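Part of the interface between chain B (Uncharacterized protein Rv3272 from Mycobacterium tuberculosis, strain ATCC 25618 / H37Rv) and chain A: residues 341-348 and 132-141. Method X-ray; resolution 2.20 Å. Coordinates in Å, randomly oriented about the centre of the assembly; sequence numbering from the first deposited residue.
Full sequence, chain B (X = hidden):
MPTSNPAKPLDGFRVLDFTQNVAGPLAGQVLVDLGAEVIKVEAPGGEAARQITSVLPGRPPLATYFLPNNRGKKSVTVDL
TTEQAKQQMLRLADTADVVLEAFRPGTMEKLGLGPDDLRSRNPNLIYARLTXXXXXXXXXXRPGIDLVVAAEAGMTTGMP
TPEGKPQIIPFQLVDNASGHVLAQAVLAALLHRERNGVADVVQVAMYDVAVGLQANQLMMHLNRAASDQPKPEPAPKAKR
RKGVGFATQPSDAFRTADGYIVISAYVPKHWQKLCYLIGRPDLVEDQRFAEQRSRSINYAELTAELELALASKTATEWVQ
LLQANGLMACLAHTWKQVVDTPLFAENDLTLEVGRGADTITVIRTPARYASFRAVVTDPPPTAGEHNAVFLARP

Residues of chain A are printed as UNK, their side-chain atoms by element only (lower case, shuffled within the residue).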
# COMPACT_ATOMS: atom_id res chain seq x y z
N THR B 341 -6.28 22.15 0.21
CA THR B 341 -4.91 22.67 0.16
C THR B 341 -4.47 22.92 -1.28
O THR B 341 -4.95 22.28 -2.20
CB THR B 341 -3.92 21.69 0.82
OG1 THR B 341 -3.86 20.47 0.06
CG2 THR B 341 -4.35 21.39 2.24
N PRO B 342 -3.53 23.87 -1.46
CA PRO B 342 -2.97 24.16 -2.79
C PRO B 342 -2.20 22.98 -3.35
O PRO B 342 -2.15 22.80 -4.57
CB PRO B 342 -2.03 25.35 -2.53
CG PRO B 342 -2.47 25.92 -1.22
CD PRO B 342 -2.98 24.77 -0.43
N LEU B 343 -1.58 22.21 -2.47
CA LEU B 343 -0.87 21.01 -2.90
C LEU B 343 -1.82 20.02 -3.55
O LEU B 343 -1.55 19.51 -4.65
CB LEU B 343 -0.16 20.35 -1.72
CG LEU B 343 0.42 18.97 -2.09
CD1 LEU B 343 1.46 19.11 -3.23
CD2 LEU B 343 1.00 18.27 -0.86
N PHE B 344 -2.95 19.77 -2.89
CA PHE B 344 -3.93 18.83 -3.39
C PHE B 344 -4.41 19.26 -4.77
O PHE B 344 -4.56 18.43 -5.66
CB PHE B 344 -5.11 18.74 -2.42
CG PHE B 344 -6.11 17.67 -2.76
CD1 PHE B 344 -5.98 16.40 -2.24
CD2 PHE B 344 -7.19 17.95 -3.58
CE1 PHE B 344 -6.90 15.41 -2.53
CE2 PHE B 344 -8.11 16.97 -3.89
CZ PHE B 344 -7.97 15.69 -3.36
N ALA B 345 -4.62 20.55 -4.95
CA ALA B 345 -5.08 21.06 -6.24
C ALA B 345 -4.02 20.87 -7.35
O ALA B 345 -4.37 20.58 -8.50
CB ALA B 345 -5.47 22.52 -6.12
N GLU B 346 -2.75 21.04 -6.99
CA GLU B 346 -1.63 20.93 -7.93
C GLU B 346 -1.54 19.57 -8.61
O GLU B 346 -1.16 19.47 -9.78
CB GLU B 346 -0.32 21.18 -7.20
CG GLU B 346 0.30 22.54 -7.38
CD GLU B 346 1.64 22.65 -6.67
OE1 GLU B 346 1.90 23.70 -6.03
OE2 GLU B 346 2.43 21.67 -6.72
N ASN B 347 -1.90 18.53 -7.88
CA ASN B 347 -1.67 17.17 -8.34
C ASN B 347 -2.82 16.57 -9.13
O ASN B 347 -2.73 15.41 -9.52
CB ASN B 347 -1.34 16.26 -7.17
CG ASN B 347 0.08 16.45 -6.68
OD1 ASN B 347 0.74 17.41 -7.04
ND2 ASN B 347 0.56 15.51 -5.87
N ASP B 348 -3.90 17.33 -9.34
CA ASP B 348 -4.96 16.92 -10.26
C ASP B 348 -5.49 15.53 -9.87
O ASP B 348 -5.50 14.59 -10.67
CB ASP B 348 -4.41 16.93 -11.71
CG ASP B 348 -5.50 16.77 -12.76
OD1 ASP B 348 -6.70 16.93 -12.44
OD2 ASP B 348 -5.14 16.47 -13.92
N UNK A 132 8.23 12.73 -3.69
CA UNK A 132 7.40 12.85 -2.49
C UNK A 132 6.05 13.49 -2.79
O UNK A 132 5.01 12.97 -2.37
c UNK A 132 8.13 13.66 -1.42
N UNK A 133 6.05 14.60 -3.52
CA UNK A 133 4.85 15.41 -3.68
C UNK A 133 4.44 15.69 -5.12
O UNK A 133 3.45 16.39 -5.35
o UNK A 133 5.82 16.34 2.65
c UNK A 133 4.35 16.23 0.76
c UNK A 133 4.16 16.33 -0.61
c UNK A 133 5.62 16.43 1.30
c UNK A 133 6.67 16.72 0.48
c UNK A 133 6.47 16.81 -0.90
c UNK A 133 5.02 16.74 -2.95
c UNK A 133 5.22 16.62 -1.46
N UNK A 134 5.19 15.18 -6.10
CA UNK A 134 4.72 15.23 -7.48
C UNK A 134 5.54 16.02 -8.47
O UNK A 134 5.70 15.62 -9.63
N UNK A 135 6.04 17.17 -8.04
CA UNK A 135 6.80 18.04 -8.92
C UNK A 135 5.91 18.70 -9.95
O UNK A 135 6.35 19.00 -11.05
N UNK A 136 4.64 18.92 -9.60
CA UNK A 136 3.70 19.54 -10.53
C UNK A 136 3.54 21.04 -10.32
O UNK A 136 2.75 21.68 -11.01
c UNK A 136 2.34 18.86 -10.43
c UNK A 136 2.43 17.36 -10.64
n UNK A 136 2.98 16.95 -11.79
o UNK A 136 2.04 16.58 -9.77
N UNK A 137 4.27 21.58 -9.36
CA UNK A 137 4.20 23.00 -9.04
C UNK A 137 5.10 23.34 -7.87
O UNK A 137 5.94 22.52 -7.46
N UNK A 138 4.96 24.57 -7.33
CA UNK A 138 5.81 25.03 -6.22
C UNK A 138 5.62 24.24 -4.92
O UNK A 138 6.61 23.94 -4.25
c UNK A 138 4.05 25.61 -7.81
c UNK A 138 5.36 26.49 -6.03
c UNK A 138 4.03 26.58 -6.67
N UNK A 139 4.38 23.89 -4.59
CA UNK A 139 4.11 23.18 -3.33
C UNK A 139 4.58 21.74 -3.37
O UNK A 139 4.86 21.15 -2.33
n UNK A 139 1.53 26.61 -2.07
c UNK A 139 2.17 25.45 -1.72
c UNK A 139 2.62 23.23 -2.99
c UNK A 139 2.09 24.61 -2.79
n UNK A 139 1.40 25.30 -3.76
c UNK A 139 1.07 26.49 -3.31
N UNK A 140 4.67 21.17 -4.57
CA UNK A 140 5.05 19.78 -4.73
C UNK A 140 6.50 19.53 -5.13
O UNK A 140 6.85 18.45 -5.58
N UNK A 141 7.35 20.53 -4.92
CA UNK A 141 8.75 20.43 -5.34
C UNK A 141 9.64 19.93 -4.20
O UNK A 141 10.80 19.55 -4.41
c UNK A 141 9.24 21.79 -5.82
o UNK A 141 9.29 22.70 -4.73

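Position 132 carries a single side-chain carbon with nothing of chain B within reach, the mark of alanine, Ala132(A). At position 133 one carbon leads into a six-membered carbon ring bearing an oxygen, and the ring packs against Leu343(B); this identifies tyrosine. A ring carbon of Tyr133(A), CD1, packs 3.7 Å from Leu343(B) CD2, while its backbone O accepts a hydrogen bond from Asn347(B) ND2 at 3.1 Å.

Position 134 has no side-chain atoms. At its phi/psi of 117/-40 a CB would be jammed against the carbonyl oxygen of the preceding residue, and it would lie a tight 3.1 Å from Asn347(B) OD1; this is Gly134(A). Position 135 is equally bare and makes no contact with chain B; its positive phi of 71° favours glycine, Gly135(A).

At position 136 two carbons are followed by one oxygen and one nitrogen on the second, and the CB rests 3.6 Å from Glu346(B) O. The terminal amide on so short a chain is that of asparagine, Asn136(A).

Position 137 again lacks a side chain, and its CA sits 3.2 Å from Glu346(B) OE2. An ideal CB would fall 2.5 Å from Glu346(B) CD, a clash, so Gly137(A) leaves room for the carboxylate. At position 138 three carbons close a ring onto the backbone nitrogen, and the ring lies beside Glu346(B): proline. Pro138(A) CD lies 3.4 Å from Glu346(B) OE1, and with no hydrogen on its N it can offer that oxygen no hydrogen bond.

Position 139 bears one carbon and a five-membered ring of three carbons and two nitrogens, which meets Pro342(B) and Glu346(B), hence histidine. His139(A) ND1 donates to Glu346(B) OE1 at 2.8 Å, and Pro342(B) CB lies over one face of the ring, 3.4 Å from His139(A) CE1, in a CH-pi contact.

Position 140 has no side chain; a CB there would clash with Tyr133(A) O and crowd Glu346(B) OE2. Gly140(A) instead brings its CA to 3.9 Å from Leu343(B) CD1. Position 141 has one carbon and one oxygen and no contact with chain B, as befits serine here; Ser141(A) OG bonds to Pro138(A) O at 3.0 Å within the type I turn from Pro138(A) to Ser141(A).

The contact centres on Glu346(B), whose carboxylate meets this turn. Its OE1 accepts from both His139(A) N, at 2.9 Å, and His139(A) ND1, while OE2 takes a weak bond from Gly140(A) N at 3.1 Å. Backbone and imidazole thus hold one acidic group together. Leu343(B) and Pro342(B) add apolar packing against Tyr133(A) and His139(A), and Asn347(B) ties the helix end to the loop backbone.

Chain A 132-141: AYGGNGPHGS
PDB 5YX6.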